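Local structure of NimC/NimA family protein (Clostridium acetobutylicum, 2IG6) at residues Phe33-Asn38 with Val78-Met83. The protein binds flavin mononucleotide and, as a NimC/NimA family member with a pyridoxamine 5'-phosphate oxidase-like domain, is probably a flavin-dependent oxidoreductase. Numbering follows the deposited sequence.
Sequences FYLATN and VEISGM
Tyr34 and Ser81, like Ala36 and Glu79, form hydrogen-bonded antiparallel pairs that join two neighbouring strands in the flavin-binding beta-sheet fold of the pyridoxamine 5'-phosphate oxidase family. The N-to-C directions of the two short segments differ by 161°, close to antiparallel. Four backbone bonds supply the evidence for this register: Tyr34 N to Ser81 O (2.8 Å) and Ala36 N to Glu79 O (2.8 Å), with Ser81 N and Glu79 N returning the bonds to Tyr34 O and Ala36 O. Tyr34 O also receives a CA-H...O contact from Ile80 CA at 3.2 Å.

Leu35 and Ile80 form the non-hydrogen-bonded pair between them, and their side chains lie on the sheet face away from Tyr34. With CG opposite the backbone N (chi1 173°), Leu35 brings its CD1 across to Ile80 CG1 at 3.8 Å and also against Val78 CB. In Phe33, CG lies between the backbone N and carbonyl carbon (chi1 56°), which turns the ring toward Ile80: Phe33 CD2 lies 3.6 Å from Ile80 CG2, and Phe33 CE2 touches Ile80 CD1. Met72 of helix 67-74 packs on Leu35 and Val78, while Phe131 touches Val78 and Ile80. Thr37 OG1 hydrogen-bonds Gln71 and Arg46, the latter a flavin-binding residue.

On the face that carries Tyr34, Ala36, Glu79 and Ser81, the second subunit comes within reach: the Tyr34 ring stacks on Tyr34 of that subunit. Glu79 OE1 hydrogen-bonds Thr93 and forms a salt bridge with Arg44 of the second subunit, while Glu79 OE2 forms one with Arg91, which binds flavin mononucleotide in this protein, although not one bound to this chain in the model; this gathering of cations probably favours the ionised form of Glu79. Between the two segments themselves, Ser81 O lies in the plane of the Tyr34 ring at its edge, 3.9 Å from Tyr34 CD1.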
loop_
_atom_site.group_PDB
_atom_site.type_symbol
_atom_site.label_atom_id
_atom_site.label_comp_id
_atom_site.label_asym_id
_atom_site.label_seq_id
_atom_site.Cartn_x
_atom_site.Cartn_y
_atom_site.Cartn_z
ATOM N N PHE A 33 -2.657 7.927 1.450
ATOM C CA PHE A 33 -2.312 7.001 0.414
ATOM C C PHE A 33 -1.203 6.096 0.954
ATOM O O PHE A 33 -0.694 6.297 2.065
ATOM C CB PHE A 33 -1.948 7.701 -0.900
ATOM C CG PHE A 33 -0.845 8.708 -0.762
ATOM C CD1 PHE A 33 -1.136 10.034 -0.498
ATOM C CD2 PHE A 33 0.489 8.321 -0.919
ATOM C CE1 PHE A 33 -0.100 10.982 -0.373
ATOM C CE2 PHE A 33 1.522 9.256 -0.807
ATOM C CZ PHE A 33 1.229 10.581 -0.544
ATOM N N TYR A 34 -0.899 5.047 0.205
ATOM C CA TYR A 34 0.006 4.008 0.676
ATOM C C TYR A 34 1.240 3.916 -0.214
ATOM O O TYR A 34 1.131 3.733 -1.421
ATOM C CB TYR A 34 -0.739 2.682 0.797
ATOM C CG TYR A 34 -1.767 2.806 1.900
ATOM C CD1 TYR A 34 -2.993 3.423 1.682
ATOM C CD2 TYR A 34 -1.478 2.362 3.183
ATOM C CE1 TYR A 34 -3.907 3.565 2.710
ATOM C CE2 TYR A 34 -2.373 2.491 4.198
ATOM C CZ TYR A 34 -3.595 3.092 3.965
ATOM O OH TYR A 34 -4.473 3.232 5.025
ATOM N N LEU A 35 2.403 4.037 0.422
ATOM C CA LEU A 35 3.689 4.057 -0.265
ATOM C C LEU A 35 4.387 2.718 -0.077
ATOM O O LEU A 35 4.645 2.292 1.073
ATOM C CB LEU A 35 4.573 5.145 0.318
ATOM C CG LEU A 35 6.013 5.162 -0.212
ATOM C CD1 LEU A 35 6.022 5.508 -1.660
ATOM C CD2 LEU A 35 6.861 6.134 0.607
ATOM N N ALA A 36 4.615 2.025 -1.186
ATOM C CA ALA A 36 5.312 0.749 -1.148
ATOM C C ALA A 36 6.759 0.902 -1.614
ATOM O O ALA A 36 7.039 1.519 -2.646
ATOM C CB ALA A 36 4.594 -0.293 -1.996
ATOM N N THR A 37 7.662 0.340 -0.809
ATOM C CA THR A 37 9.083 0.239 -1.092
ATOM C C THR A 37 9.495 -1.230 -0.940
ATOM O O THR A 37 8.674 -2.085 -0.633
ATOM C CB THR A 37 9.910 1.063 -0.071
ATOM O OG1 THR A 37 9.543 0.639 1.249
ATOM C CG2 THR A 37 9.581 2.518 -0.178
ATOM N N ASN A 38 10.775 -1.488 -1.179
ATOM C CA ASN A 38 11.435 -2.770 -0.930
ATOM C C ASN A 38 12.486 -2.580 0.147
ATOM O O ASN A 38 13.147 -1.527 0.198
ATOM C CB ASN A 38 12.231 -3.213 -2.192
ATOM C CG ASN A 38 11.425 -4.060 -3.110
ATOM O OD1 ASN A 38 11.763 -4.233 -4.269
ATOM N ND2 ASN A 38 10.358 -4.621 -2.591
ATOM N N VAL A 78 9.441 2.783 -6.408
ATOM C CA VAL A 78 8.321 2.727 -5.494
ATOM C C VAL A 78 7.005 2.521 -6.235
ATOM O O VAL A 78 6.938 2.650 -7.457
ATOM C CB VAL A 78 8.238 4.035 -4.659
ATOM C CG1 VAL A 78 9.552 4.303 -3.970
ATOM C CG2 VAL A 78 7.824 5.239 -5.545
ATOM N N GLU A 79 5.953 2.191 -5.488
ATOM C CA GLU A 79 4.594 2.294 -6.016
ATOM C C GLU A 79 3.685 2.900 -4.948
ATOM O O GLU A 79 3.853 2.631 -3.759
ATOM C CB GLU A 79 4.099 0.942 -6.551
ATOM C CG GLU A 79 2.745 1.003 -7.286
ATOM C CD GLU A 79 2.478 -0.221 -8.160
ATOM O OE1 GLU A 79 2.917 -0.231 -9.339
ATOM O OE2 GLU A 79 1.839 -1.185 -7.674
ATOM N N ILE A 80 2.741 3.735 -5.386
ATOM C CA ILE A 80 1.731 4.318 -4.516
ATOM C C ILE A 80 0.342 3.839 -4.923
ATOM O O ILE A 80 0.025 3.753 -6.114
ATOM C CB ILE A 80 1.804 5.862 -4.580
ATOM C CG1 ILE A 80 3.067 6.343 -3.821
ATOM C CG2 ILE A 80 0.534 6.488 -4.026
ATOM C CD1 ILE A 80 3.313 7.820 -3.865
ATOM N N SER A 81 -0.505 3.530 -3.939
ATOM C CA SER A 81 -1.908 3.308 -4.207
ATOM C C SER A 81 -2.771 3.985 -3.153
ATOM O O SER A 81 -2.326 4.261 -2.030
ATOM C CB SER A 81 -2.205 1.809 -4.320
ATOM O OG SER A 81 -3.558 1.595 -4.681
ATOM N N GLY A 82 -3.983 4.352 -3.559
ATOM C CA GLY A 82 -4.921 4.983 -2.676
ATOM C C GLY A 82 -6.299 5.033 -3.313
ATOM O O GLY A 82 -6.430 4.749 -4.504
HETATM N N MSE A 83 -7.309 5.350 -2.504
HETATM C CA MSE A 83 -8.710 5.335 -2.928
HETATM C C MSE A 83 -9.430 6.591 -2.425
HETATM O O MSE A 83 -9.182 7.057 -1.323
HETATM C CB MSE A 83 -9.410 4.086 -2.389
HETATM C CG MSE A 83 -10.841 3.922 -2.827
HETATM SE SE MSE A 83 -11.667 2.356 -2.033
HETATM C CE MSE A 83 -10.598 1.184 -2.995
#